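PDB 6S1Y: angiotensin-converting enzyme from Anopheles gambiae, which is a zinc metalloprotease of the angiotensin-converting enzyme family and probably trims short peptides from their C-terminal ends. Local coordinates for residues Leu305-Lys317 with Ala335-Val347. Residues are numbered along the deposited sequence; the frame is centred on the assembly and turned at random.
Sequences LPQTFWDKSILEK and AIDDVRIKQCTRV
Phe309 holds CG opposite its backbone N (chi1 170°), carrying the ring edge to Ile341: Phe309 CE2 lies 3.7 Å from Ile341 CG1. Ser313 turns OG beside its own backbone N (chi1 -75°), placing it over one face of that ring, toward the rim. Ser313 OG accepts a nearly straight bond from Ile341 N (3.0 Å, 166°) and donates to Phe309 O at 2.7 Å. One hydroxyl thus ties the end of helix 307-312 to strand 339-342. Beyond it the backbones pair: Ile314 N bonds Ile341 O, and Gln343 N bonds Ile314 O at 2.8 Å. Thr345 OG1 reaches Leu315 O at 2.8 Å, from above the carbonyl plane. Arg340 grips Asp338 side-on through NE and NH2, one nitrogen to each oxygen. Lys312 lays CD over the centre of the guanidinium face, 3.7 Å from Arg340 CZ. A water joins Lys317 N to Thr345 O. Lys317 CB and CG pack against Cys344, whose SG is bonded to Cys326. On its other edge, strand 339-342 pairs with strand 329-332. Ile341 touches Ile362 of helix 349-368, which carries the HExxH zinc motif. The Ile314-Lys342 bridge adds a short parallel edge to the antiparallel hairpin beside this gluzincin-type active site.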
ATOM      1  N   LEU A 305      19.244   9.036   7.340  1.00 52.59           N
ATOM      2  CA  LEU A 305      18.098   9.592   8.064  1.00 54.87           C
ATOM      3  C   LEU A 305      18.567  10.726   8.971  1.00 53.59           C
ATOM      4  O   LEU A 305      19.513  10.540   9.734  1.00 52.66           O
ATOM      5  CB  LEU A 305      17.395   8.511   8.899  1.00 51.02           C
ATOM      6  CG  LEU A 305      16.630   7.432   8.123  1.00 51.01           C
ATOM      7  CD1 LEU A 305      16.145   6.335   9.047  1.00 50.34           C
ATOM      8  CD2 LEU A 305      15.447   8.037   7.375  1.00 51.09           C
ATOM      9  N   PRO A 306      17.922  11.890   8.941  1.00 53.82           N
ATOM     10  CA  PRO A 306      18.285  12.966   9.877  1.00 49.04           C
ATOM     11  C   PRO A 306      17.918  12.618  11.305  1.00 52.29           C
ATOM     12  O   PRO A 306      17.083  11.747  11.580  1.00 52.01           O
ATOM     13  CB  PRO A 306      17.467  14.163   9.384  1.00 55.17           C
ATOM     14  CG  PRO A 306      16.222  13.513   8.717  1.00 52.97           C
ATOM     15  CD  PRO A 306      16.751  12.237   8.098  1.00 51.42           C
ATOM     16  N   GLN A 307      18.549  13.348  12.232  1.00 51.59           N
ATOM     17  CA  GLN A 307      18.312  13.111  13.655  1.00 50.72           C
ATOM     18  C   GLN A 307      16.874  13.435  14.041  1.00 48.35           C
ATOM     19  O   GLN A 307      16.308  12.793  14.927  1.00 50.48           O
ATOM     20  CB  GLN A 307      19.306  13.936  14.496  1.00 50.35           C
ATOM     21  CG  GLN A 307      19.191  13.713  15.991  1.00 47.22           C
ATOM     22  CD  GLN A 307      19.613  12.319  16.392  1.00 53.14           C
ATOM     23  OE1 GLN A 307      20.541  11.740  15.803  1.00 55.42           O
ATOM     24  NE2 GLN A 307      18.920  11.750  17.382  1.00 52.77           N
ATOM     25  N   THR A 308      16.276  14.450  13.418  1.00 50.26           N
ATOM     26  CA  THR A 308      14.858  14.730  13.660  1.00 52.47           C
ATOM     27  C   THR A 308      14.010  13.459  13.498  1.00 52.55           C
ATOM     28  O   THR A 308      13.092  13.199  14.294  1.00 52.38           O
ATOM     29  CB  THR A 308      14.375  15.823  12.706  1.00 54.07           C
ATOM     30  OG1 THR A 308      15.106  17.031  12.956  1.00 57.86           O
ATOM     31  CG2 THR A 308      12.903  16.108  12.905  1.00 56.22           C
ATOM     32  N   PHE A 309      14.333  12.631  12.504  1.00 49.11           N
ATOM     33  CA  PHE A 309      13.588  11.394  12.311  1.00 48.87           C
ATOM     34  C   PHE A 309      13.625  10.516  13.558  1.00 49.51           C
ATOM     35  O   PHE A 309      12.591   9.971  13.974  1.00 47.89           O
ATOM     36  CB  PHE A 309      14.136  10.607  11.120  1.00 49.17           C
ATOM     37  CG  PHE A 309      13.567   9.235  11.023  1.00 48.97           C
ATOM     38  CD1 PHE A 309      14.131   8.187  11.737  1.00 49.43           C
ATOM     39  CD2 PHE A 309      12.430   8.996  10.264  1.00 47.40           C
ATOM     40  CE1 PHE A 309      13.582   6.916  11.676  1.00 49.83           C
ATOM     41  CE2 PHE A 309      11.881   7.724  10.191  1.00 48.21           C
ATOM     42  CZ  PHE A 309      12.450   6.685  10.898  1.00 48.84           C
ATOM     43  N   TRP A 310      14.823  10.320  14.141  1.00 47.89           N
ATOM     44  CA  TRP A 310      14.950   9.475  15.323  1.00 48.82           C
ATOM     45  C   TRP A 310      14.313  10.114  16.556  1.00 50.21           C
ATOM     46  O   TRP A 310      13.810   9.396  17.430  1.00 48.07           O
ATOM     47  CB  TRP A 310      16.425   9.160  15.606  1.00 49.88           C
ATOM     48  CG  TRP A 310      17.094   8.389  14.510  1.00 48.81           C
ATOM     49  CD1 TRP A 310      17.979   8.867  13.589  1.00 48.43           C
ATOM     50  CD2 TRP A 310      16.907   7.005  14.207  1.00 48.77           C
ATOM     51  NE1 TRP A 310      18.369   7.863  12.739  1.00 49.80           N
ATOM     52  CE2 TRP A 310      17.714   6.709  13.090  1.00 49.84           C
ATOM     53  CE3 TRP A 310      16.124   5.984  14.766  1.00 46.02           C
ATOM     54  CZ2 TRP A 310      17.763   5.432  12.524  1.00 50.31           C
ATOM     55  CZ3 TRP A 310      16.186   4.730  14.218  1.00 46.60           C
ATOM     56  CH2 TRP A 310      17.001   4.456  13.105  1.00 46.46           C
ATOM     57  N   ASP A 311      14.337  11.451  16.657  1.00 51.83           N
ATOM     58  CA  ASP A 311      13.824  12.105  17.860  1.00 53.36           C
ATOM     59  C   ASP A 311      12.309  11.994  17.939  1.00 51.78           C
ATOM     60  O   ASP A 311      11.754  11.683  18.992  1.00 51.41           O
ATOM     61  CB  ASP A 311      14.192  13.590  17.893  1.00 53.92           C
ATOM     62  CG  ASP A 311      15.676  13.838  18.054  1.00 56.75           C
ATOM     63  OD1 ASP A 311      16.391  12.979  18.645  1.00 56.72           O
ATOM     64  OD2 ASP A 311      16.114  14.922  17.580  1.00 56.59           O
ATOM     65  N   LYS A 312      11.628  12.259  16.818  1.00 51.89           N
ATOM     66  CA  LYS A 312      10.190  12.477  16.792  1.00 51.87           C
ATOM     67  C   LYS A 312       9.390  11.311  16.218  1.00 49.26           C
ATOM     68  O   LYS A 312       8.162  11.330  16.304  1.00 48.19           O
ATOM     69  CB  LYS A 312       9.890  13.759  15.988  1.00 52.98           C
ATOM     70  CG  LYS A 312      10.534  15.014  16.585  1.00 58.05           C
ATOM     71  CD  LYS A 312      10.310  16.241  15.706  1.00 61.56           C
ATOM     72  CE  LYS A 312      10.896  17.504  16.347  1.00 66.79           C
ATOM     73  NZ  LYS A 312      10.890  18.687  15.421  1.00 71.52           N
ATOM     74  N   SER A 313      10.038  10.292  15.658  1.00 49.25           N
ATOM     75  CA  SER A 313       9.316   9.138  15.144  1.00 46.26           C
ATOM     76  C   SER A 313       8.794   8.258  16.269  1.00 47.08           C
ATOM     77  O   SER A 313       9.322   8.243  17.379  1.00 49.08           O
ATOM     78  CB  SER A 313      10.196   8.301  14.219  1.00 46.72           C
ATOM     79  OG  SER A 313      10.356   8.944  12.957  1.00 46.98           O
ATOM     80  N   ILE A 314       7.712   7.543  15.966  1.00 47.42           N
ATOM     81  CA  ILE A 314       7.124   6.540  16.850  1.00 44.93           C
ATOM     82  C   ILE A 314       7.343   5.186  16.178  1.00 46.38           C
ATOM     83  O   ILE A 314       6.682   4.875  15.174  1.00 46.41           O
ATOM     84  CB  ILE A 314       5.630   6.815  17.078  1.00 44.98           C
ATOM     85  CG1 ILE A 314       5.409   8.194  17.713  1.00 45.85           C
ATOM     86  CG2 ILE A 314       5.021   5.731  17.931  1.00 46.87           C
ATOM     87  CD1 ILE A 314       3.920   8.557  17.864  1.00 47.26           C
ATOM     88  N   LEU A 315       8.237   4.364  16.732  1.00 44.32           N
ATOM     89  CA  LEU A 315       8.662   3.117  16.102  1.00 44.46           C
ATOM     90  C   LEU A 315       8.268   1.870  16.873  1.00 45.36           C
ATOM     91  O   LEU A 315       8.614   0.769  16.441  1.00 46.70           O
ATOM     92  CB  LEU A 315      10.187   3.099  15.920  1.00 46.25           C
ATOM     93  CG  LEU A 315      10.826   4.372  15.379  1.00 46.12           C
ATOM     94  CD1 LEU A 315      12.334   4.198  15.248  1.00 49.71           C
ATOM     95  CD2 LEU A 315      10.247   4.742  14.038  1.00 46.52           C
ATOM     96  N   GLU A 316       7.603   2.009  18.013  1.00 46.33           N
ATOM     97  CA  GLU A 316       7.002   0.896  18.736  1.00 48.16           C
ATOM     98  C   GLU A 316       5.611   1.359  19.141  1.00 48.49           C
ATOM     99  O   GLU A 316       5.343   2.565  19.185  1.00 48.87           O
ATOM    100  CB  GLU A 316       7.747   0.490  20.011  1.00 52.27           C
ATOM    101  CG  GLU A 316       9.181   0.030  19.847  1.00 62.48           C
ATOM    102  CD  GLU A 316       9.659  -0.888  20.987  1.00 68.87           C
ATOM    103  OE1 GLU A 316       8.979  -0.978  22.041  1.00 76.89           O
ATOM    104  OE2 GLU A 316      10.714  -1.531  20.810  1.00 68.49           O
ATOM    105  N   LYS A 317       4.737   0.410  19.473  1.00 48.74           N
ATOM    106  CA  LYS A 317       3.444   0.772  20.051  1.00 51.42           C
ATOM    107  C   LYS A 317       3.666   1.355  21.443  1.00 51.18           C
ATOM    108  O   LYS A 317       4.278   0.695  22.290  1.00 52.37           O
ATOM    109  CB  LYS A 317       2.511  -0.434  20.142  1.00 50.05           C
ATOM    110  CG  LYS A 317       1.048  -0.057  20.387  1.00 50.95           C
ATOM    111  CD  LYS A 317       0.175  -1.312  20.512  1.00 53.86           C
ATOM    112  CE  LYS A 317      -1.278  -0.989  20.831  1.00 53.69           C
ATOM    113  NZ  LYS A 317      -2.060  -2.236  21.115  1.00 57.93           N
ATOM    114  N   ALA A 335       9.096  20.877   5.815  1.00 55.88           N
ATOM    115  CA  ALA A 335      10.124  21.792   6.296  1.00 57.15           C
ATOM    116  C   ALA A 335      11.442  21.285   5.721  1.00 59.46           C
ATOM    117  O   ALA A 335      11.510  20.963   4.532  1.00 59.96           O
ATOM    118  CB  ALA A 335      10.145  21.855   7.818  1.00 55.05           C
ATOM    119  N   ILE A 336      12.480  21.171   6.542  1.00 60.08           N
ATOM    120  CA  ILE A 336      13.725  20.536   6.114  1.00 60.73           C
ATOM    121  C   ILE A 336      14.080  19.461   7.132  1.00 59.88           C
ATOM    122  O   ILE A 336      14.201  19.749   8.330  1.00 58.88           O
ATOM    123  CB  ILE A 336      14.881  21.536   5.961  1.00 61.67           C
ATOM    124  CG1 ILE A 336      14.606  22.531   4.831  1.00 60.53           C
ATOM    125  CG2 ILE A 336      16.163  20.798   5.650  1.00 63.55           C
ATOM    126  CD1 ILE A 336      14.429  21.864   3.450  1.00 64.49           C
ATOM    127  N   ASP A 337      14.220  18.226   6.660  1.00 59.03           N
ATOM    128  CA  ASP A 337      14.633  17.084   7.467  1.00 55.75           C
ATOM    129  C   ASP A 337      13.643  16.728   8.559  1.00 53.29           C
ATOM    130  O   ASP A 337      13.952  15.891   9.411  1.00 54.06           O
ATOM    131  CB  ASP A 337      16.021  17.321   8.084  1.00 59.54           C
ATOM    132  CG  ASP A 337      17.120  17.322   7.031  1.00 61.70           C
ATOM    133  OD1 ASP A 337      16.767  17.189   5.834  1.00 60.88           O
ATOM    134  OD2 ASP A 337      18.317  17.441   7.389  1.00 62.95           O
ATOM    135  N   ASP A 338      12.447  17.313   8.574  1.00 54.32           N
ATOM    136  CA  ASP A 338      11.442  16.868   9.542  1.00 52.71           C
ATOM    137  C   ASP A 338      10.585  15.826   8.828  1.00 52.53           C
ATOM    138  O   ASP A 338       9.641  16.159   8.088  1.00 49.80           O
ATOM    139  CB  ASP A 338      10.623  18.018  10.100  1.00 53.83           C
ATOM    140  CG  ASP A 338       9.682  17.565  11.220  1.00 55.30           C
ATOM    141  OD1 ASP A 338       9.696  16.358  11.577  1.00 52.36           O
ATOM    142  OD2 ASP A 338       8.912  18.421  11.729  1.00 56.86           O
ATOM    143  N   VAL A 339      10.945  14.564   9.040  1.00 50.69           N
ATOM    144  CA  VAL A 339      10.306  13.417   8.414  1.00 48.52           C
ATOM    145  C   VAL A 339      10.172  12.344   9.480  1.00 47.70           C
ATOM    146  O   VAL A 339      11.087  12.154  10.294  1.00 47.49           O
ATOM    147  CB  VAL A 339      11.113  12.913   7.193  1.00 48.74           C
ATOM    148  CG1 VAL A 339      11.088  13.957   6.070  1.00 49.14           C
ATOM    149  CG2 VAL A 339      12.545  12.577   7.580  1.00 48.78           C
ATOM    150  N   ARG A 340       9.029  11.652   9.493  1.00 46.39           N
ATOM    151  CA  ARG A 340       8.755  10.760  10.607  1.00 47.74           C
ATOM    152  C   ARG A 340       7.956   9.541  10.169  1.00 46.90           C
ATOM    153  O   ARG A 340       7.110   9.608   9.276  1.00 45.55           O
ATOM    154  CB  ARG A 340       7.979  11.469  11.728  1.00 48.39           C
ATOM    155  CG  ARG A 340       8.472  12.853  12.051  1.00 50.51           C
ATOM    156  CD  ARG A 340       7.699  13.469  13.206  1.00 52.39           C
ATOM    157  NE  ARG A 340       7.761  14.928  13.158  1.00 54.00           N
ATOM    158  CZ  ARG A 340       7.103  15.735  13.981  1.00 53.01           C
ATOM    159  NH1 ARG A 340       6.339  15.228  14.930  1.00 50.12           N
ATOM    160  NH2 ARG A 340       7.209  17.049  13.840  1.00 54.00           N
ATOM    161  N   ILE A 341       8.208   8.437  10.864  1.00 45.71           N
ATOM    162  CA  ILE A 341       7.446   7.212  10.714  1.00 45.22           C
ATOM    163  C   ILE A 341       6.714   6.951  12.014  1.00 44.56           C
ATOM    164  O   ILE A 341       7.273   7.131  13.105  1.00 45.35           O
ATOM    165  CB  ILE A 341       8.359   6.024  10.330  1.00 44.64           C
ATOM    166  CG1 ILE A 341       8.762   6.159   8.861  1.00 45.31           C
ATOM    167  CG2 ILE A 341       7.675   4.692  10.634  1.00 43.61           C
ATOM    168  CD1 ILE A 341       9.808   5.139   8.376  1.00 44.77           C
ATOM    169  N   LYS A 342       5.467   6.515  11.897  1.00 42.79           N
ATOM    170  CA  LYS A 342       4.681   6.034  13.023  1.00 42.82           C
ATOM    171  C   LYS A 342       4.333   4.587  12.694  1.00 44.71           C
ATOM    172  O   LYS A 342       3.551   4.320  11.771  1.00 44.07           O
ATOM    173  CB  LYS A 342       3.436   6.896  13.233  1.00 42.81           C
ATOM    174  CG  LYS A 342       2.533   6.422  14.354  1.00 44.36           C
ATOM    175  CD  LYS A 342       1.561   7.532  14.795  1.00 47.17           C
ATOM    176  CE  LYS A 342       0.740   8.091  13.631  1.00 47.04           C
ATOM    177  NZ  LYS A 342      -0.329   7.163  13.184  1.00 47.83           N
ATOM    178  N   GLN A 343       4.936   3.656  13.421  1.00 43.62           N
ATOM    179  CA  GLN A 343       4.774   2.240  13.150  1.00 44.99           C
ATOM    180  C   GLN A 343       4.779   1.480  14.461  1.00 45.80           C
ATOM    181  O   GLN A 343       5.672   1.675  15.297  1.00 44.70           O
ATOM    182  CB  GLN A 343       5.888   1.716  12.233  1.00 43.95           C
ATOM    183  CG  GLN A 343       5.684   0.264  11.801  1.00 43.81           C
ATOM    184  CD  GLN A 343       6.652  -0.177  10.715  1.00 43.76           C
ATOM    185  OE1 GLN A 343       7.220   0.639   9.993  1.00 42.17           O
ATOM    186  NE2 GLN A 343       6.838  -1.490  10.595  1.00 46.72           N
ATOM    187  N   CYS A 344       3.787   0.613  14.636  1.00 45.61           N
ATOM    188  CA  CYS A 344       3.724  -0.242  15.820  1.00 46.31           C
ATOM    189  C   CYS A 344       4.497  -1.530  15.527  1.00 45.77           C
ATOM    190  O   CYS A 344       3.987  -2.644  15.545  1.00 47.34           O
ATOM    191  CB  CYS A 344       2.276  -0.468  16.237  1.00 48.30           C
ATOM    192  SG  CYS A 344       1.439   1.136  16.644  1.00 47.94           S
ATOM    193  N   THR A 345       5.792  -1.317  15.294  1.00 45.82           N
ATOM    194  CA  THR A 345       6.712  -2.353  14.851  1.00 45.92           C
ATOM    195  C   THR A 345       6.777  -3.553  15.783  1.00 46.98           C
ATOM    196  O   THR A 345       6.848  -3.420  17.007  1.00 46.45           O
ATOM    197  CB  THR A 345       8.116  -1.751  14.719  1.00 44.29           C
ATOM    198  OG1 THR A 345       8.033  -0.488  14.044  1.00 43.53           O
ATOM    199  CG2 THR A 345       9.032  -2.679  13.919  1.00 47.07           C
ATOM    200  N   ARG A 346       6.806  -4.736  15.179  1.00 49.28           N
ATOM    201  CA  ARG A 346       7.063  -5.998  15.861  1.00 48.52           C
ATOM    202  C   ARG A 346       8.247  -6.682  15.189  1.00 47.11           C
ATOM    203  O   ARG A 346       8.618  -6.354  14.066  1.00 47.90           O
ATOM    204  CB  ARG A 346       5.827  -6.892  15.832  1.00 49.30           C
ATOM    205  CG  ARG A 346       4.613  -6.219  16.488  1.00 50.11           C
ATOM    206  CD  ARG A 346       4.688  -6.343  17.992  1.00 47.13           C
ATOM    207  NE  ARG A 346       4.331  -7.698  18.397  1.00 51.36           N
ATOM    208  CZ  ARG A 346       4.339  -8.144  19.651  1.00 51.81           C
ATOM    209  NH1 ARG A 346       4.702  -7.343  20.638  1.00 50.70           N
ATOM    210  NH2 ARG A 346       3.999  -9.402  19.905  1.00 51.00           N
ATOM    211  N   VAL A 347       8.872  -7.612  15.902  1.00 46.73           N
ATOM    212  CA  VAL A 347      10.130  -8.208  15.452  1.00 48.65           C
ATOM    213  C   VAL A 347       9.760  -9.479  14.691  1.00 49.65           C
ATOM    214  O   VAL A 347       9.653 -10.571  15.268  1.00 48.15           O
ATOM    215  CB  VAL A 347      11.086  -8.487  16.615  1.00 49.89           C
ATOM    216  CG1 VAL A 347      12.334  -9.195  16.107  1.00 49.50           C
ATOM    217  CG2 VAL A 347      11.500  -7.190  17.319  1.00 48.54           C
TER
HETATM  218  O   HOH W   1       5.235  -2.394  18.926  1.00 47.81           O